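Local atomic coordinates of geranylgeranyl pyrophosphate synthase (Corynebacterium glutamicum, PDB entry 3LK5), a protein that probably condenses an allylic diphosphate with isopentenyl diphosphate, as a magnesium-dependent prenyltransferase of the FPP/GGPP synthase family. Residues A[64-74]-A[90-101]. Sequence-based numbering, arbitrary orientation.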
loop_
_atom_site.group_PDB
_atom_site.type_symbol
_atom_site.label_atom_id
_atom_site.label_comp_id
_atom_site.label_asym_id
_atom_site.label_seq_id
_atom_site.Cartn_x
_atom_site.Cartn_y
_atom_site.Cartn_z
ATOM N N ARG A 64 1.731 -8.076 -18.725
ATOM C CA ARG A 64 1.185 -9.140 -17.842
ATOM C C ARG A 64 2.205 -10.286 -17.575
ATOM O O ARG A 64 1.818 -11.442 -17.435
ATOM C CB ARG A 64 -0.127 -9.723 -18.398
ATOM C CG ARG A 64 -1.149 -8.670 -18.942
ATOM C CD ARG A 64 -1.481 -7.550 -17.940
ATOM N NE ARG A 64 -2.610 -6.786 -18.489
ATOM C CZ ARG A 64 -3.150 -5.701 -17.951
ATOM N NH1 ARG A 64 -2.688 -5.206 -16.795
ATOM N NH2 ARG A 64 -4.157 -5.100 -18.585
ATOM N N ILE A 65 3.487 -9.948 -17.559
ATOM C CA ILE A 65 4.551 -10.961 -17.402
ATOM C C ILE A 65 4.463 -11.640 -16.027
ATOM O O ILE A 65 4.725 -12.844 -15.881
ATOM C CB ILE A 65 5.959 -10.321 -17.631
ATOM C CG1 ILE A 65 7.028 -11.407 -17.770
ATOM C CG2 ILE A 65 6.375 -9.442 -16.506
ATOM C CD1 ILE A 65 6.624 -12.481 -18.740
ATOM N N ARG A 66 4.064 -10.866 -15.003
ATOM C CA ARG A 66 4.037 -11.429 -13.648
ATOM C C ARG A 66 2.907 -12.444 -13.479
ATOM O O ARG A 66 3.171 -13.551 -13.045
ATOM C CB ARG A 66 4.082 -10.329 -12.542
ATOM C CG ARG A 66 5.372 -9.506 -12.588
ATOM C CD ARG A 66 5.345 -8.249 -11.704
ATOM N NE ARG A 66 6.534 -7.453 -12.013
ATOM C CZ ARG A 66 6.665 -6.656 -13.072
ATOM N NH1 ARG A 66 5.673 -6.498 -13.928
ATOM N NH2 ARG A 66 7.810 -6.008 -13.269
ATOM N N PRO A 67 1.649 -12.104 -13.873
ATOM C CA PRO A 67 0.615 -13.141 -13.861
ATOM C C PRO A 67 0.968 -14.296 -14.770
ATOM O O PRO A 67 0.668 -15.443 -14.462
ATOM C CB PRO A 67 -0.627 -12.431 -14.453
ATOM C CG PRO A 67 -0.416 -10.990 -14.162
ATOM C CD PRO A 67 1.101 -10.781 -14.213
ATOM N N LEU A 68 1.617 -14.007 -15.886
ATOM C CA LEU A 68 2.032 -15.113 -16.783
ATOM C C LEU A 68 2.989 -16.108 -16.100
ATOM O O LEU A 68 2.838 -17.322 -16.213
ATOM C CB LEU A 68 2.682 -14.523 -18.035
ATOM C CG LEU A 68 3.055 -15.520 -19.154
ATOM C CD1 LEU A 68 1.937 -16.551 -19.544
ATOM C CD2 LEU A 68 3.507 -14.694 -20.360
ATOM N N TYR A 69 3.959 -15.590 -15.348
ATOM C CA TYR A 69 4.857 -16.449 -14.591
ATOM C C TYR A 69 4.171 -17.171 -13.449
ATOM O O TYR A 69 4.494 -18.324 -13.199
ATOM C CB TYR A 69 6.122 -15.695 -14.109
ATOM C CG TYR A 69 7.237 -15.716 -15.141
ATOM C CD1 TYR A 69 7.743 -14.538 -15.659
ATOM C CD2 TYR A 69 7.782 -16.941 -15.584
ATOM C CE1 TYR A 69 8.776 -14.553 -16.600
ATOM C CE2 TYR A 69 8.804 -16.971 -16.499
ATOM C CZ TYR A 69 9.308 -15.774 -16.994
ATOM O OH TYR A 69 10.345 -15.804 -17.907
ATOM N N ALA A 70 3.239 -16.517 -12.741
ATOM C CA ALA A 70 2.480 -17.215 -11.722
ATOM C C ALA A 70 1.705 -18.407 -12.331
ATOM O O ALA A 70 1.685 -19.517 -11.780
ATOM C CB ALA A 70 1.511 -16.239 -11.001
ATOM N N TRP A 71 1.052 -18.152 -13.465
ATOM C CA TRP A 71 0.329 -19.201 -14.164
ATOM C C TRP A 71 1.240 -20.350 -14.603
ATOM O O TRP A 71 0.904 -21.504 -14.429
ATOM C CB TRP A 71 -0.432 -18.585 -15.357
ATOM C CG TRP A 71 -1.219 -19.568 -16.210
ATOM C CD1 TRP A 71 -1.060 -19.767 -17.563
ATOM C CD2 TRP A 71 -2.304 -20.415 -15.806
ATOM N NE1 TRP A 71 -1.947 -20.714 -18.007
ATOM C CE2 TRP A 71 -2.730 -21.121 -16.961
ATOM C CE3 TRP A 71 -2.954 -20.653 -14.588
ATOM C CZ2 TRP A 71 -3.761 -22.073 -16.923
ATOM C CZ3 TRP A 71 -3.986 -21.596 -14.545
ATOM C CH2 TRP A 71 -4.378 -22.293 -15.721
ATOM N N ALA A 72 2.404 -20.011 -15.128
ATOM C CA ALA A 72 3.389 -21.016 -15.536
ATOM C C ALA A 72 3.865 -21.826 -14.352
ATOM O O ALA A 72 4.081 -23.033 -14.481
ATOM C CB ALA A 72 4.566 -20.341 -16.214
ATOM N N GLY A 73 4.074 -21.174 -13.211
ATOM C CA GLY A 73 4.441 -21.912 -11.979
ATOM C C GLY A 73 3.383 -22.897 -11.529
ATOM O O GLY A 73 3.683 -24.042 -11.117
ATOM N N PHE A 74 2.131 -22.471 -11.616
ATOM C CA PHE A 74 0.993 -23.358 -11.316
ATOM C C PHE A 74 0.989 -24.560 -12.262
ATOM O O PHE A 74 0.865 -25.706 -11.816
ATOM C CB PHE A 74 -0.327 -22.570 -11.425
ATOM C CG PHE A 74 -1.562 -23.410 -11.212
ATOM C CD1 PHE A 74 -2.000 -23.715 -9.929
ATOM C CD2 PHE A 74 -2.282 -23.893 -12.314
ATOM C CE1 PHE A 74 -3.132 -24.504 -9.719
ATOM C CE2 PHE A 74 -3.414 -24.677 -12.136
ATOM C CZ PHE A 74 -3.839 -25.000 -10.823
ATOM N N VAL A 90 -7.520 -19.480 -9.323
ATOM C CA VAL A 90 -6.101 -19.441 -9.690
ATOM C C VAL A 90 -5.801 -18.264 -10.572
ATOM O O VAL A 90 -4.778 -17.550 -10.372
ATOM C CB VAL A 90 -5.669 -20.775 -10.377
ATOM C CG1 VAL A 90 -4.204 -20.708 -10.806
ATOM C CG2 VAL A 90 -5.935 -21.947 -9.431
ATOM N N LEU A 91 -6.675 -18.030 -11.561
ATOM C CA LEU A 91 -6.447 -16.926 -12.494
ATOM C C LEU A 91 -6.550 -15.565 -11.785
ATOM O O LEU A 91 -5.818 -14.628 -12.122
ATOM C CB LEU A 91 -7.482 -16.964 -13.653
ATOM C CG LEU A 91 -7.312 -18.199 -14.568
ATOM C CD1 LEU A 91 -8.494 -18.264 -15.595
ATOM C CD2 LEU A 91 -5.990 -18.145 -15.297
ATOM N N ASP A 92 -7.449 -15.463 -10.818
ATOM C CA ASP A 92 -7.557 -14.207 -10.055
ATOM C C ASP A 92 -6.340 -13.973 -9.188
ATOM O O ASP A 92 -5.858 -12.819 -9.084
ATOM C CB ASP A 92 -8.799 -14.233 -9.177
ATOM C CG ASP A 92 -10.066 -13.884 -9.961
ATOM O OD1 ASP A 92 -10.019 -13.344 -11.075
ATOM O OD2 ASP A 92 -11.135 -14.183 -9.464
ATOM N N ALA A 93 -5.834 -15.063 -8.577
ATOM C CA ALA A 93 -4.554 -14.942 -7.824
ATOM C C ALA A 93 -3.431 -14.460 -8.708
ATOM O O ALA A 93 -2.684 -13.549 -8.322
ATOM C CB ALA A 93 -4.172 -16.281 -7.127
ATOM N N ALA A 94 -3.285 -15.073 -9.904
ATOM C CA ALA A 94 -2.290 -14.595 -10.842
ATOM C C ALA A 94 -2.462 -13.139 -11.248
ATOM O O ALA A 94 -1.491 -12.362 -11.271
ATOM C CB ALA A 94 -2.248 -15.549 -12.124
ATOM N N ALA A 95 -3.705 -12.767 -11.541
ATOM C CA ALA A 95 -4.014 -11.431 -12.037
ATOM C C ALA A 95 -3.819 -10.355 -10.978
ATOM O O ALA A 95 -3.531 -9.196 -11.320
ATOM C CB ALA A 95 -5.487 -11.387 -12.568
ATOM N N SER A 96 -3.960 -10.730 -9.704
ATOM C CA SER A 96 -3.832 -9.742 -8.601
ATOM C C SER A 96 -2.448 -9.058 -8.645
ATOM O O SER A 96 -2.283 -7.923 -8.186
ATOM C CB SER A 96 -4.045 -10.404 -7.227
ATOM O OG SER A 96 -2.909 -11.208 -6.908
ATOM N N LEU A 97 -1.442 -9.760 -9.173
ATOM C CA LEU A 97 -0.116 -9.167 -9.348
ATOM C C LEU A 97 -0.100 -7.886 -10.166
ATOM O O LEU A 97 0.763 -7.032 -9.950
ATOM C CB LEU A 97 0.850 -10.172 -10.001
ATOM C CG LEU A 97 1.047 -11.440 -9.164
ATOM C CD1 LEU A 97 1.998 -12.378 -9.896
ATOM C CD2 LEU A 97 1.644 -11.111 -7.780
ATOM N N GLU A 98 -1.046 -7.735 -11.101
ATOM C CA GLU A 98 -1.138 -6.475 -11.853
ATOM C C GLU A 98 -1.459 -5.269 -10.964
ATOM O O GLU A 98 -1.063 -4.138 -11.278
ATOM C CB GLU A 98 -2.211 -6.571 -12.938
ATOM C CG GLU A 98 -1.787 -7.522 -14.050
ATOM C CD GLU A 98 -0.428 -7.073 -14.674
ATOM O OE1 GLU A 98 -0.313 -5.928 -15.178
ATOM O OE2 GLU A 98 0.540 -7.822 -14.588
ATOM N N PHE A 99 -2.202 -5.495 -9.883
ATOM C CA PHE A 99 -2.449 -4.363 -8.962
ATOM C C PHE A 99 -1.207 -3.958 -8.175
ATOM O O PHE A 99 -1.000 -2.772 -7.894
ATOM C CB PHE A 99 -3.622 -4.672 -8.037
ATOM C CG PHE A 99 -4.952 -4.442 -8.653
ATOM C CD1 PHE A 99 -5.330 -3.167 -9.071
ATOM C CD2 PHE A 99 -5.859 -5.482 -8.762
ATOM C CE1 PHE A 99 -6.597 -2.929 -9.603
ATOM C CE2 PHE A 99 -7.125 -5.260 -9.293
ATOM C CZ PHE A 99 -7.482 -3.963 -9.722
ATOM N N ILE A 100 -0.380 -4.932 -7.808
ATOM C CA ILE A 100 0.899 -4.612 -7.170
ATOM C C ILE A 100 1.697 -3.790 -8.156
ATOM O O ILE A 100 2.259 -2.748 -7.795
ATOM C CB ILE A 100 1.692 -5.861 -6.778
ATOM C CG1 ILE A 100 0.857 -6.684 -5.792
ATOM C CG2 ILE A 100 3.051 -5.443 -6.099
ATOM C CD1 ILE A 100 1.595 -7.922 -5.267
ATOM N N GLN A 101 1.740 -4.255 -9.405
ATOM C CA GLN A 101 2.537 -3.531 -10.406
ATOM C C GLN A 101 1.984 -2.138 -10.685
ATOM O O GLN A 101 2.765 -1.204 -10.951
ATOM C CB GLN A 101 2.611 -4.363 -11.701
ATOM C CG GLN A 101 3.283 -3.659 -12.893
ATOM C CD GLN A 101 4.785 -3.476 -12.761
ATOM O OE1 GLN A 101 5.401 -3.638 -11.683
ATOM N NE2 GLN A 101 5.402 -3.115 -13.886
HETATM O O HOH W 1 1.721 -5.682 -16.957
HETATM O O HOH W 2 3.334 -7.870 -14.952
#
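Helices 65-74 and 90-101 pack roughly antiparallel, their axes 7.5 Å apart and at 151° to each other. Their backbones come closest at Pro67 and Ala94, whose CA atoms are 4.4 Å apart. Pro67 is a knob in a hole formed by Ala94, Ala95, Leu97 and Glu98. Nearby, Ala70 CB meets Ala94 CB and Leu97 CD1, both at 4.0 Å. Beyond the alanines, Val90 CG1 lies over the centre of the Phe74 ring, a CH-pi contact at 3.8 Å from the centroid. The same methyl touches the edge of the Trp71 ring, while Leu91 CD2 sits over one face of its six-membered ring, toward the rim, in a second CH-pi contact. Both helices belong to the all-helical prenyl synthase fold. Helix 87-111 carries Asp108 and ends just before Asp112; both bind magnesium, though no metal is bound to this chain here. Toward that end the contact turns polar. Arg64 NH1 donates to Glu98 OE1 at 3.0 Å in a salt bridge, and also hydrogen-bonds to Val58 O. The guanidinium and carboxylate planes are 87° apart. One water links Arg64 N to Glu98 OE1, and another joins Glu98 OE2 to Arg66 N and NH1. Bent at chi2 (71°), Gln101 stacks its amide on the Arg66 guanidinium, with OE1 hydrogen-bonded to Tyr219 OH.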